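Local structure of Serine/threonine-protein kinase-like protein ACR4 (Arabidopsis thaliana, 7A0J) at residues A[118-123]-A[134-140]; A[175-181]-A[202-206]; A[226-230]-A[254-258]. The protein acts as a receptor kinase that, with the CLE40 peptide as ligand, controls formative cell divisions in root meristems, this chain being its extracellular propeller domain. All coordinates share one frame; numbering follows the deposited sequence.

Interaction 1 (A[118-123]-A[134-140]); sequences ISSSLV and FVFDKQL
Ser-119 turns its OG into the space between its backbone N and carbonyl carbon (chi1 69°), and Gln-139 folds at chi2 (-66°), so that OG gives a hydrogen bond to OE1 of Gln-139 at 2.8 Å, in the carbonyl plane and on a lone pair. Next to it the backbones of Ser-120 and Leu-140 bond to each other in both directions, while Ser-120 OG accepts from Leu-122 N in an ST turn and is also hydrogen-bonded to Arg-105 O. Ser-121 sits at the corner and grips Phe-136 twice: its O takes the Phe-136 N-H at 2.8 Å, and its OG donates to Phe-136 O at 3.0 Å, tilted from the carbonyl plane. Val-123 and Phe-134 then close a hydrogen-bonded pair. Val-123 CG2 meets the edge of the Phe-136 ring, 3.8 Å from CE2; on the opposite face from Val-123, Leu-122 CD2 lies alongside Val-135, 4.0 Å from CG1. Lys-138 O is buried with no hydrogen-bond partner, and C-H groups of Ser-121 lie against it where the chain swings round. Strand 132-136 finishes one four-stranded sheet and strand 139-145 enters the next, the blade-to-blade passage of a beta-propeller with seven repeats, one matching the RCC1 family.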
ATOM      1  N   ILE A 118      13.098  -0.931  12.800  1.00 66.32           N
ATOM      2  CA  ILE A 118      12.490  -0.740  11.446  1.00 64.81           C
ATOM      3  C   ILE A 118      12.056  -2.101  10.882  1.00 62.15           C
ATOM      4  O   ILE A 118      11.193  -2.109   9.979  1.00 61.63           O
ATOM      5  CB  ILE A 118      13.478  -0.011  10.509  1.00 66.83           C
ATOM      6  CG1 ILE A 118      13.796   1.400  11.015  1.00 69.61           C
ATOM      7  CG2 ILE A 118      12.966   0.015   9.074  1.00 66.39           C
ATOM      8  CD1 ILE A 118      15.061   1.994  10.434  1.00 71.86           C
ATOM      9  N   SER A 119      12.614  -3.206  11.392  1.00 60.97           N
ATOM     10  CA  SER A 119      12.398  -4.580  10.865  1.00 59.05           C
ATOM     11  C   SER A 119      11.785  -5.486  11.941  1.00 57.64           C
ATOM     12  O   SER A 119      11.759  -5.085  13.120  1.00 58.12           O
ATOM     13  CB  SER A 119      13.684  -5.160  10.332  1.00 60.18           C
ATOM     14  OG  SER A 119      14.602  -5.422  11.384  1.00 61.40           O
ATOM     15  N   SER A 120      11.310  -6.663  11.523  1.00 56.28           N
ATOM     16  CA  SER A 120      10.763  -7.742  12.389  1.00 55.64           C
ATOM     17  C   SER A 120      10.613  -9.036  11.581  1.00 55.38           C
ATOM     18  O   SER A 120      10.565  -8.962  10.336  1.00 55.29           O
ATOM     19  CB  SER A 120       9.449  -7.335  13.003  1.00 54.59           C
ATOM     20  OG  SER A 120       8.870  -8.413  13.726  1.00 54.41           O
ATOM     21  N   SER A 121      10.538 -10.170  12.282  1.00 55.74           N
ATOM     22  CA  SER A 121      10.324 -11.533  11.727  1.00 56.25           C
ATOM     23  C   SER A 121       8.905 -12.024  12.054  1.00 55.06           C
ATOM     24  O   SER A 121       8.586 -13.177  11.698  1.00 55.92           O
ATOM     25  CB  SER A 121      11.383 -12.474  12.246  1.00 58.67           C
ATOM     26  OG  SER A 121      10.870 -13.303  13.278  1.00 59.80           O
ATOM     27  N   LEU A 122       8.090 -11.173  12.686  1.00 53.26           N
ATOM     28  CA  LEU A 122       6.720 -11.492  13.171  1.00 52.50           C
ATOM     29  C   LEU A 122       5.697 -10.692  12.352  1.00 50.40           C
ATOM     30  O   LEU A 122       5.734  -9.442  12.414  1.00 49.51           O
ATOM     31  CB  LEU A 122       6.628 -11.142  14.660  1.00 53.28           C
ATOM     32  CG  LEU A 122       7.732 -11.708  15.550  1.00 55.73           C
ATOM     33  CD1 LEU A 122       7.656 -11.108  16.948  1.00 56.77           C
ATOM     34  CD2 LEU A 122       7.661 -13.227  15.611  1.00 57.54           C
ATOM     35  N   VAL A 123       4.828 -11.387  11.612  1.00 49.65           N
ATOM     36  CA  VAL A 123       3.783 -10.778  10.735  1.00 48.15           C
ATOM     37  C   VAL A 123       2.426 -11.403  11.077  1.00 47.68           C
ATOM     38  O   VAL A 123       2.271 -12.629  10.887  1.00 48.61           O
ATOM     39  CB  VAL A 123       4.127 -10.951   9.244  1.00 48.77           C
ATOM     40  CG1 VAL A 123       3.004 -10.453   8.346  1.00 48.40           C
ATOM     41  CG2 VAL A 123       5.440 -10.270   8.887  1.00 49.17           C
ATOM     42  N   PHE A 134       2.343 -15.434  11.411  1.00 64.98           N
ATOM     43  CA  PHE A 134       3.574 -15.905  10.721  1.00 65.03           C
ATOM     44  C   PHE A 134       4.807 -15.534  11.554  1.00 64.51           C
ATOM     45  O   PHE A 134       4.876 -14.395  12.055  1.00 62.47           O
ATOM     46  CB  PHE A 134       3.682 -15.306   9.317  1.00 62.85           C
ATOM     47  CG  PHE A 134       2.539 -15.638   8.390  1.00 63.41           C
ATOM     48  CD1 PHE A 134       2.489 -16.858   7.732  1.00 66.09           C
ATOM     49  CD2 PHE A 134       1.519 -14.725   8.163  1.00 61.55           C
ATOM     50  CE1 PHE A 134       1.441 -17.159   6.875  1.00 67.19           C
ATOM     51  CE2 PHE A 134       0.472 -15.028   7.307  1.00 62.59           C
ATOM     52  CZ  PHE A 134       0.435 -16.244   6.665  1.00 65.42           C
ATOM     53  N   VAL A 135       5.743 -16.480  11.687  1.00 66.67           N
ATOM     54  CA  VAL A 135       7.086 -16.285  12.313  1.00 67.02           C
ATOM     55  C   VAL A 135       8.144 -16.715  11.290  1.00 67.79           C
ATOM     56  O   VAL A 135       8.391 -17.930  11.171  1.00 70.71           O
ATOM     57  CB  VAL A 135       7.217 -17.067  13.636  1.00 69.83           C
ATOM     58  CG1 VAL A 135       8.569 -16.843  14.297  1.00 70.67           C
ATOM     59  CG2 VAL A 135       6.091 -16.733  14.604  1.00 69.46           C
ATOM     60  N   PHE A 136       8.724 -15.749  10.568  1.00 65.43           N
ATOM     61  CA  PHE A 136       9.732 -15.972   9.498  1.00 66.09           C
ATOM     62  C   PHE A 136      11.137 -15.982  10.114  1.00 67.99           C
ATOM     63  O   PHE A 136      11.287 -15.555  11.278  1.00 67.89           O
ATOM     64  CB  PHE A 136       9.593 -14.911   8.404  1.00 63.01           C
ATOM     65  CG  PHE A 136       8.228 -14.845   7.764  1.00 61.40           C
ATOM     66  CD1 PHE A 136       7.705 -15.939   7.089  1.00 63.22           C
ATOM     67  CD2 PHE A 136       7.465 -13.688   7.831  1.00 58.60           C
ATOM     68  CE1 PHE A 136       6.451 -15.879   6.504  1.00 62.34           C
ATOM     69  CE2 PHE A 136       6.213 -13.627   7.237  1.00 57.52           C
ATOM     70  CZ  PHE A 136       5.708 -14.721   6.574  1.00 59.51           C
ATOM     71  N   ASP A 137      12.127 -16.444   9.342  1.00 69.90           N
ATOM     72  CA  ASP A 137      13.529 -16.670   9.789  1.00 72.81           C
ATOM     73  C   ASP A 137      14.424 -15.496   9.363  1.00 71.69           C
ATOM     74  O   ASP A 137      15.657 -15.617   9.521  1.00 74.20           O
ATOM     75  CB  ASP A 137      14.063 -18.005   9.257  1.00 76.50           C
ATOM     76  CG  ASP A 137      13.980 -18.168   7.747  1.00 76.19           C
ATOM     77  OD1 ASP A 137      13.759 -17.154   7.055  1.00 73.17           O
ATOM     78  OD2 ASP A 137      14.127 -19.311   7.274  1.00 79.36           O
ATOM     79  N   LYS A 138      13.833 -14.406   8.855  1.00 68.38           N
ATOM     80  CA  LYS A 138      14.553 -13.185   8.400  1.00 67.41           C
ATOM     81  C   LYS A 138      13.881 -11.936   8.981  1.00 64.50           C
ATOM     82  O   LYS A 138      12.669 -11.990   9.272  1.00 62.86           O
ATOM     83  CB  LYS A 138      14.546 -13.082   6.871  1.00 66.80           C
ATOM     84  CG  LYS A 138      15.393 -14.109   6.132  1.00 70.23           C
ATOM     85  CD  LYS A 138      15.550 -13.815   4.651  1.00 69.91           C
ATOM     86  CE  LYS A 138      14.234 -13.703   3.907  1.00 67.43           C
ATOM     87  NZ  LYS A 138      13.410 -14.927   4.048  1.00 68.75           N
ATOM     88  N   GLN A 139      14.648 -10.851   9.118  1.00 64.25           N
ATOM     89  CA  GLN A 139      14.137  -9.490   9.426  1.00 61.91           C
ATOM     90  C   GLN A 139      13.511  -8.914   8.149  1.00 59.25           C
ATOM     91  O   GLN A 139      14.193  -8.929   7.104  1.00 59.88           O
ATOM     92  CB  GLN A 139      15.270  -8.606   9.952  1.00 63.72           C
ATOM     93  CG  GLN A 139      15.813  -9.050  11.303  1.00 66.45           C
ATOM     94  CD  GLN A 139      14.797  -8.910  12.411  1.00 65.33           C
ATOM     95  OE1 GLN A 139      14.107  -7.899  12.524  1.00 63.50           O
ATOM     96  NE2 GLN A 139      14.700  -9.931  13.244  1.00 66.98           N
ATOM     97  N   LEU A 140      12.259  -8.449   8.226  1.00 56.38           N
ATOM     98  CA  LEU A 140      11.475  -7.943   7.069  1.00 53.98           C
ATOM     99  C   LEU A 140      11.051  -6.491   7.318  1.00 52.11           C
ATOM    100  O   LEU A 140      10.880  -6.113   8.491  1.00 52.26           O
ATOM    101  CB  LEU A 140      10.242  -8.828   6.862  1.00 53.38           C
ATOM    102  CG  LEU A 140      10.515 -10.306   6.583  1.00 55.46           C
ATOM    103  CD1 LEU A 140       9.217 -11.101   6.606  1.00 55.26           C
ATOM    104  CD2 LEU A 140      11.231 -10.494   5.254  1.00 56.07           C
TER

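Interaction 2 (A[175-181]-A[202-206]); sequences IPKEKKF and VLCWG
Ile-175 lies across one face of the Trp-205 indole, its CD1 3.5 Å from Trp-205 CG; its CG1 is over the five-membered ring, though modelled doubtfully close. Trp-205 carries its CG in the crowded position between backbone N and carbonyl carbon, and chi1 70° with chi2 95° sets the indole so that one face meets Ile-175. Ile-175 bends at chi2, folding CD1 back over the same ring. At the far end of the indole, Phe-181 arrives from the opposite direction: its CZ is 3.7 Å from Trp-205 CZ3, and the two ring planes are inclined at 31°, an oblique meeting. Leu-203 puts its CB at the edge of the Phe-181 ring, 4.0 Å from CE1, and its CD2 beside the aliphatic chain of Lys-179, 3.7 Å from CD. Were the indole cut back to an alanine, Ile-175 would probably lose the surface it rests on and a gap would open beside the Phe-181 ring. A type I turn, Pro-176 to Lys-179, carries the chain between these contacts. The loop 175-180 and the first residue of strand 181-186 pack on the last strand of a propeller blade, disulfide-linked through Cys-204 to Cys-192 of the middle strand.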
ATOM      1  N   ILE A 175      11.500 -14.775  -7.973  1.00 59.84           N
ATOM      2  CA  ILE A 175      12.543 -13.803  -8.419  1.00 59.76           C
ATOM      3  C   ILE A 175      13.875 -14.230  -7.810  1.00 60.92           C
ATOM      4  O   ILE A 175      13.924 -14.594  -6.638  1.00 60.45           O
ATOM      5  CB  ILE A 175      12.147 -12.369  -8.004  1.00 57.41           C
ATOM      6  CG1 ILE A 175      10.990 -11.835  -8.850  1.00 56.52           C
ATOM      7  CG2 ILE A 175      13.341 -11.423  -8.036  1.00 57.90           C
ATOM      8  CD1 ILE A 175      11.304 -11.696 -10.321  1.00 58.30           C
ATOM      9  N   PRO A 176      14.989 -14.209  -8.579  1.00 62.56           N
ATOM     10  CA  PRO A 176      16.319 -14.422  -8.005  1.00 64.25           C
ATOM     11  C   PRO A 176      16.562 -13.556  -6.758  1.00 62.33           C
ATOM     12  O   PRO A 176      16.266 -12.373  -6.798  1.00 59.84           O
ATOM     13  CB  PRO A 176      17.266 -14.029  -9.148  1.00 66.42           C
ATOM     14  CG  PRO A 176      16.468 -14.319 -10.402  1.00 66.91           C
ATOM     15  CD  PRO A 176      15.033 -13.997 -10.034  1.00 63.72           C
ATOM     16  N   LYS A 177      17.092 -14.170  -5.693  1.00 63.46           N
ATOM     17  CA  LYS A 177      17.345 -13.523  -4.375  1.00 62.66           C
ATOM     18  C   LYS A 177      18.460 -12.479  -4.521  1.00 63.20           C
ATOM     19  O   LYS A 177      18.584 -11.626  -3.619  1.00 62.05           O
ATOM     20  CB  LYS A 177      17.707 -14.568  -3.314  1.00 64.75           C
ATOM     21  CG  LYS A 177      16.526 -15.321  -2.708  1.00 64.01           C
ATOM     22  CD  LYS A 177      15.753 -16.198  -3.682  1.00 64.58           C
ATOM     23  CE  LYS A 177      16.552 -17.372  -4.210  1.00 68.07           C
ATOM     24  NZ  LYS A 177      15.866 -18.036  -5.343  1.00 68.91           N
ATOM     25  N   GLU A 178      19.226 -12.546  -5.616  1.00 64.77           N
ATOM     26  CA  GLU A 178      20.317 -11.594  -5.957  1.00 66.16           C
ATOM     27  C   GLU A 178      19.724 -10.223  -6.316  1.00 63.54           C
ATOM     28  O   GLU A 178      20.461  -9.228  -6.199  1.00 64.28           O
ATOM     29  CB  GLU A 178      21.168 -12.139  -7.107  1.00 69.43           C
ATOM     30  CG  GLU A 178      22.076 -13.290  -6.704  1.00 72.73           C
ATOM     31  CD  GLU A 178      21.380 -14.597  -6.356  1.00 72.57           C
ATOM     32  OE1 GLU A 178      20.262 -14.830  -6.862  1.00 70.44           O
ATOM     33  OE2 GLU A 178      21.960 -15.381  -5.578  1.00 74.69           O
ATOM     34  N   LYS A 179      18.455 -10.174  -6.739  1.00 60.89           N
ATOM     35  CA  LYS A 179      17.737  -8.917  -7.086  1.00 58.64           C
ATOM     36  C   LYS A 179      17.532  -8.083  -5.817  1.00 56.70           C
ATOM     37  O   LYS A 179      16.760  -8.517  -4.939  1.00 54.99           O
ATOM     38  CB  LYS A 179      16.397  -9.223  -7.763  1.00 57.15           C
ATOM     39  CG  LYS A 179      16.503  -9.879  -9.134  1.00 59.29           C
ATOM     40  CD  LYS A 179      16.998  -8.941 -10.215  1.00 60.45           C
ATOM     41  CE  LYS A 179      17.275  -9.643 -11.528  1.00 63.14           C
ATOM     42  NZ  LYS A 179      18.562 -10.377 -11.495  1.00 66.50           N
ATOM     43  N   LYS A 180      18.208  -6.933  -5.736  1.00 57.11           N
ATOM     44  CA  LYS A 180      18.180  -6.003  -4.576  1.00 56.09           C
ATOM     45  C   LYS A 180      17.199  -4.864  -4.878  1.00 53.42           C
ATOM     46  O   LYS A 180      17.325  -4.251  -5.955  1.00 53.63           O
ATOM     47  CB  LYS A 180      19.588  -5.464  -4.299  1.00 58.94           C
ATOM     48  CG  LYS A 180      20.649  -6.526  -4.036  1.00 62.09           C
ATOM     49  CD  LYS A 180      20.471  -7.244  -2.717  1.00 62.07           C
ATOM     50  CE  LYS A 180      21.354  -8.466  -2.565  1.00 65.09           C
ATOM     51  NZ  LYS A 180      20.606  -9.720  -2.827  1.00 64.21           N
ATOM     52  N   PHE A 181      16.270  -4.599  -3.955  1.00 51.11           N
ATOM     53  CA  PHE A 181      15.175  -3.603  -4.090  1.00 48.80           C
ATOM     54  C   PHE A 181      15.265  -2.587  -2.945  1.00 48.60           C
ATOM     55  O   PHE A 181      15.579  -2.990  -1.809  1.00 49.01           O
ATOM     56  CB  PHE A 181      13.825  -4.322  -4.096  1.00 46.83           C
ATOM     57  CG  PHE A 181      13.589  -5.189  -5.307  1.00 47.08           C
ATOM     58  CD1 PHE A 181      13.373  -4.622  -6.554  1.00 46.89           C
ATOM     59  CD2 PHE A 181      13.649  -6.572  -5.211  1.00 47.76           C
ATOM     60  CE1 PHE A 181      13.175  -5.422  -7.670  1.00 47.64           C
ATOM     61  CE2 PHE A 181      13.456  -7.369  -6.330  1.00 48.42           C
ATOM     62  CZ  PHE A 181      13.220  -6.793  -7.557  1.00 48.37           C
ATOM     63  N   VAL A 202      12.790   0.032 -12.481  1.00 52.51           N
ATOM     64  CA  VAL A 202      11.654  -0.789 -11.963  1.00 50.11           C
ATOM     65  C   VAL A 202      11.739  -2.198 -12.564  1.00 50.92           C
ATOM     66  O   VAL A 202      12.089  -2.315 -13.750  1.00 52.84           O
ATOM     67  CB  VAL A 202      10.292  -0.124 -12.252  1.00 48.59           C
ATOM     68  CG1 VAL A 202       9.875  -0.259 -13.711  1.00 49.90           C
ATOM     69  CG2 VAL A 202       9.203  -0.662 -11.337  1.00 46.65           C
ATOM     70  N   LEU A 203      11.426  -3.220 -11.762  1.00 49.74           N
ATOM     71  CA  LEU A 203      11.304  -4.637 -12.196  1.00 50.83           C
ATOM     72  C   LEU A 203       9.936  -5.164 -11.749  1.00 48.91           C
ATOM     73  O   LEU A 203       9.622  -5.028 -10.551  1.00 47.04           O
ATOM     74  CB  LEU A 203      12.453  -5.444 -11.582  1.00 52.32           C
ATOM     75  CG  LEU A 203      12.826  -6.734 -12.311  1.00 54.96           C
ATOM     76  CD1 LEU A 203      13.373  -6.442 -13.701  1.00 57.44           C
ATOM     77  CD2 LEU A 203      13.838  -7.532 -11.503  1.00 56.24           C
ATOM     78  N   CYS A 204       9.153  -5.724 -12.678  1.00 49.45           N
ATOM     79  CA  CYS A 204       7.762  -6.202 -12.448  1.00 48.35           C
ATOM     80  C   CYS A 204       7.641  -7.680 -12.830  1.00 50.14           C
ATOM     81  O   CYS A 204       8.163  -8.064 -13.891  1.00 52.34           O
ATOM     82  CB  CYS A 204       6.755  -5.378 -13.239  1.00 48.02           C
ATOM     83  SG  CYS A 204       6.802  -3.612 -12.840  1.00 46.34           S
ATOM     84  N   TRP A 205       6.954  -8.464 -11.993  1.00 49.59           N
ATOM     85  CA  TRP A 205       6.760  -9.929 -12.162  1.00 51.35           C
ATOM     86  C   TRP A 205       5.432 -10.347 -11.520  1.00 51.00           C
ATOM     87  O   TRP A 205       4.905  -9.563 -10.708  1.00 48.74           O
ATOM     88  CB  TRP A 205       7.943 -10.688 -11.552  1.00 51.69           C
ATOM     89  CG  TRP A 205       7.998 -10.630 -10.056  1.00 49.64           C
ATOM     90  CD1 TRP A 205       7.502 -11.554  -9.182  1.00 49.51           C
ATOM     91  CD2 TRP A 205       8.582  -9.591  -9.248  1.00 47.84           C
ATOM     92  NE1 TRP A 205       7.741 -11.168  -7.892  1.00 48.00           N
ATOM     93  CE2 TRP A 205       8.400  -9.968  -7.900  1.00 46.95           C
ATOM     94  CE3 TRP A 205       9.246  -8.391  -9.527  1.00 47.39           C
ATOM     95  CZ2 TRP A 205       8.861  -9.187  -6.840  1.00 45.76           C
ATOM     96  CZ3 TRP A 205       9.697  -7.617  -8.480  1.00 46.18           C
ATOM     97  CH2 TRP A 205       9.505  -8.012  -7.155  1.00 45.47           C
ATOM     98  N   GLY A 206       4.932 -11.540 -11.863  1.00 53.46           N
ATOM     99  CA  GLY A 206       3.715 -12.135 -11.275  1.00 54.02           C
ATOM    100  C   GLY A 206       2.918 -12.940 -12.287  1.00 57.08           C
ATOM    101  O   GLY A 206       3.452 -13.210 -13.381  1.00 59.31           O
TER

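Interaction 3 (A[226-230]-A[254-258]); sequences DLPPK and VCWGF
Residues 226-229 run extended over strand 253-257, with end-to-end directions 138° apart, and one backbone hydrogen bond, Asp-226 N to Gly-257 O at 3.1 Å, ties the first ordered residue after a disordered part of the loop to the end of the strand. Asp-226 adds its CB, packed 3.7 Å from Trp-256 CB. The indole is then roofed by two successive prolines on a single face. Pro-228 sets its CA over the five-membered ring, 3.6 Å from the centroid, with CG the same distance from Trp-256 NE1; Pro-229 brings CD over the six-membered ring, 3.5 Å from its centroid. Both are CH-pi contacts close to the ring normal. Pro-229 CG reaches on to Val-254 CG1 at 4.0 Å, so the second proline bridges two side chains of the strand. With chi1 66° and chi2 94° the indole turns one face to the prolines. A bound 1,2-ethanediol, probably from the crystallisation liquor, lies about 3 Å from the Trp-256 side chain. Apart from the one backbone bond the attachment is apolar: rigid proline rings against an electron-rich indole, a pairing that probably rests on dispersion and the slight polarity of the C-H groups.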
ATOM      1  N   ASP A 226       1.467  -2.903 -22.086  1.00 70.74           N
ATOM      2  CA  ASP A 226       2.578  -1.911 -22.099  1.00 69.80           C
ATOM      3  C   ASP A 226       3.732  -2.426 -21.230  1.00 68.09           C
ATOM      4  O   ASP A 226       3.461  -2.931 -20.120  1.00 66.15           O
ATOM      5  CB  ASP A 226       2.111  -0.532 -21.618  1.00 67.83           C
ATOM      6  CG  ASP A 226       1.214   0.208 -22.597  1.00 69.94           C
ATOM      7  OD1 ASP A 226       1.050  -0.279 -23.735  1.00 73.06           O
ATOM      8  OD2 ASP A 226       0.688   1.272 -22.213  1.00 68.83           O
ATOM      9  N   LEU A 227       4.969  -2.286 -21.721  1.00 68.80           N
ATOM     10  CA  LEU A 227       6.214  -2.705 -21.021  1.00 67.51           C
ATOM     11  C   LEU A 227       6.593  -1.631 -20.003  1.00 64.11           C
ATOM     12  O   LEU A 227       6.348  -0.449 -20.240  1.00 63.75           O
ATOM     13  CB  LEU A 227       7.335  -2.908 -22.047  1.00 70.79           C
ATOM     14  CG  LEU A 227       7.229  -4.163 -22.915  1.00 73.95           C
ATOM     15  CD1 LEU A 227       6.107  -4.040 -23.937  1.00 75.94           C
ATOM     16  CD2 LEU A 227       8.551  -4.447 -23.613  1.00 76.96           C
ATOM     17  N   PRO A 228       7.197  -1.994 -18.846  1.00 61.65           N
ATOM     18  CA  PRO A 228       7.582  -1.006 -17.836  1.00 59.01           C
ATOM     19  C   PRO A 228       8.628  -0.020 -18.354  1.00 59.72           C
ATOM     20  O   PRO A 228       9.387  -0.341 -19.264  1.00 61.92           O
ATOM     21  CB  PRO A 228       8.165  -1.838 -16.682  1.00 57.90           C
ATOM     22  CG  PRO A 228       7.669  -3.249 -16.934  1.00 58.96           C
ATOM     23  CD  PRO A 228       7.541  -3.365 -18.439  1.00 61.84           C
ATOM     24  N   PRO A 229       8.700   1.209 -17.791  1.00 57.91           N
ATOM     25  CA  PRO A 229       9.645   2.223 -18.261  1.00 59.17           C
ATOM     26  C   PRO A 229      11.096   1.915 -17.862  1.00 59.72           C
ATOM     27  O   PRO A 229      11.302   1.303 -16.829  1.00 58.58           O
ATOM     28  CB  PRO A 229       9.148   3.507 -17.578  1.00 57.50           C
ATOM     29  CG  PRO A 229       8.496   3.019 -16.305  1.00 54.97           C
ATOM     30  CD  PRO A 229       7.874   1.687 -16.671  1.00 55.14           C
ATOM     31  N   LYS A 230      12.054   2.349 -18.689  1.00 61.89           N
ATOM     32  CA  LYS A 230      13.517   2.149 -18.484  1.00 63.11           C
ATOM     33  C   LYS A 230      14.075   3.259 -17.583  1.00 62.04           C
ATOM     34  O   LYS A 230      15.149   3.046 -16.988  1.00 62.70           O
ATOM     35  CB  LYS A 230      14.244   2.135 -19.832  1.00 66.76           C
ATOM     36  N   VAL A 254       3.742   7.809 -15.083  1.00 44.80           N
ATOM     37  CA  VAL A 254       3.703   6.843 -16.222  1.00 46.14           C
ATOM     38  C   VAL A 254       3.074   5.546 -15.705  1.00 45.12           C
ATOM     39  O   VAL A 254       3.439   5.120 -14.591  1.00 43.48           O
ATOM     40  CB  VAL A 254       5.103   6.613 -16.829  1.00 47.57           C
ATOM     41  CG1 VAL A 254       6.127   6.185 -15.788  1.00 46.54           C
ATOM     42  CG2 VAL A 254       5.067   5.621 -17.983  1.00 49.12           C
ATOM     43  N   CYS A 255       2.145   4.969 -16.474  1.00 46.26           N
ATOM     44  CA  CYS A 255       1.428   3.707 -16.150  1.00 46.10           C
ATOM     45  C   CYS A 255       1.623   2.691 -17.279  1.00 47.95           C
ATOM     46  O   CYS A 255       1.844   3.114 -18.429  1.00 49.81           O
ATOM     47  CB  CYS A 255      -0.057   3.961 -15.913  1.00 46.16           C
ATOM     48  SG  CYS A 255      -0.378   5.125 -14.563  1.00 45.15           S
ATOM     49  N   TRP A 256       1.546   1.402 -16.945  1.00 47.91           N
ATOM     50  CA  TRP A 256       1.738   0.263 -17.882  1.00 50.11           C
ATOM     51  C   TRP A 256       1.028  -0.977 -17.327  1.00 50.37           C
ATOM     52  O   TRP A 256       0.790  -1.019 -16.105  1.00 48.21           O
ATOM     53  CB  TRP A 256       3.237   0.010 -18.101  1.00 50.29           C
ATOM     54  CG  TRP A 256       3.954  -0.453 -16.870  1.00 48.10           C
ATOM     55  CD1 TRP A 256       4.194  -1.743 -16.498  1.00 48.06           C
ATOM     56  CD2 TRP A 256       4.516   0.373 -15.833  1.00 46.28           C
ATOM     57  NE1 TRP A 256       4.868  -1.779 -15.308  1.00 46.47           N
ATOM     58  CE2 TRP A 256       5.081  -0.497 -14.874  1.00 45.28           C
ATOM     59  CE3 TRP A 256       4.599   1.754 -15.620  1.00 45.57           C
ATOM     60  CZ2 TRP A 256       5.717  -0.026 -13.727  1.00 43.76           C
ATOM     61  CZ3 TRP A 256       5.230   2.217 -14.486  1.00 44.25           C
ATOM     62  CH2 TRP A 256       5.779   1.337 -13.552  1.00 43.40           C
ATOM     63  N   GLY A 257       0.710  -1.942 -18.196  1.00 53.52           N
ATOM     64  CA  GLY A 257       0.115  -3.241 -17.822  1.00 54.71           C
ATOM     65  C   GLY A 257      -0.926  -3.702 -18.826  1.00 58.10           C
ATOM     66  O   GLY A 257      -0.847  -3.277 -19.997  1.00 60.50           O
ATOM     67  N   PHE A 258      -1.859  -4.550 -18.381  1.00 88.70           N
ATOM     68  CA  PHE A 258      -2.971  -5.115 -19.192  1.00 94.16           C
ATOM     69  C   PHE A 258      -4.048  -4.043 -19.401  1.00 93.19           C
ATOM     70  O   PHE A 258      -4.580  -3.937 -20.523  1.00 98.34           O
TER

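In the fold
The three contacts follow one another along the chain and round the propeller. Interaction 1 is partly buried and stands apart, its centre about 20 Å from that of interaction 2 and 32 Å from that of interaction 3; backbone and serine hydrogen bonds pair its hairpin strands and hold the entry to the next blade. Interactions 2 and 3 are surface contacts on the tryptophan of a blade's last strand, one through a loop isoleucine and the phenylalanine that opens strand 181-186, the other through loop prolines. Strand 202-206 serves both, giving Leu-203 and Trp-205 to interaction 2 and Val-202 and Cys-204 to interaction 3, with Cys-204 SG 3.6 Å from Trp-256 NE1.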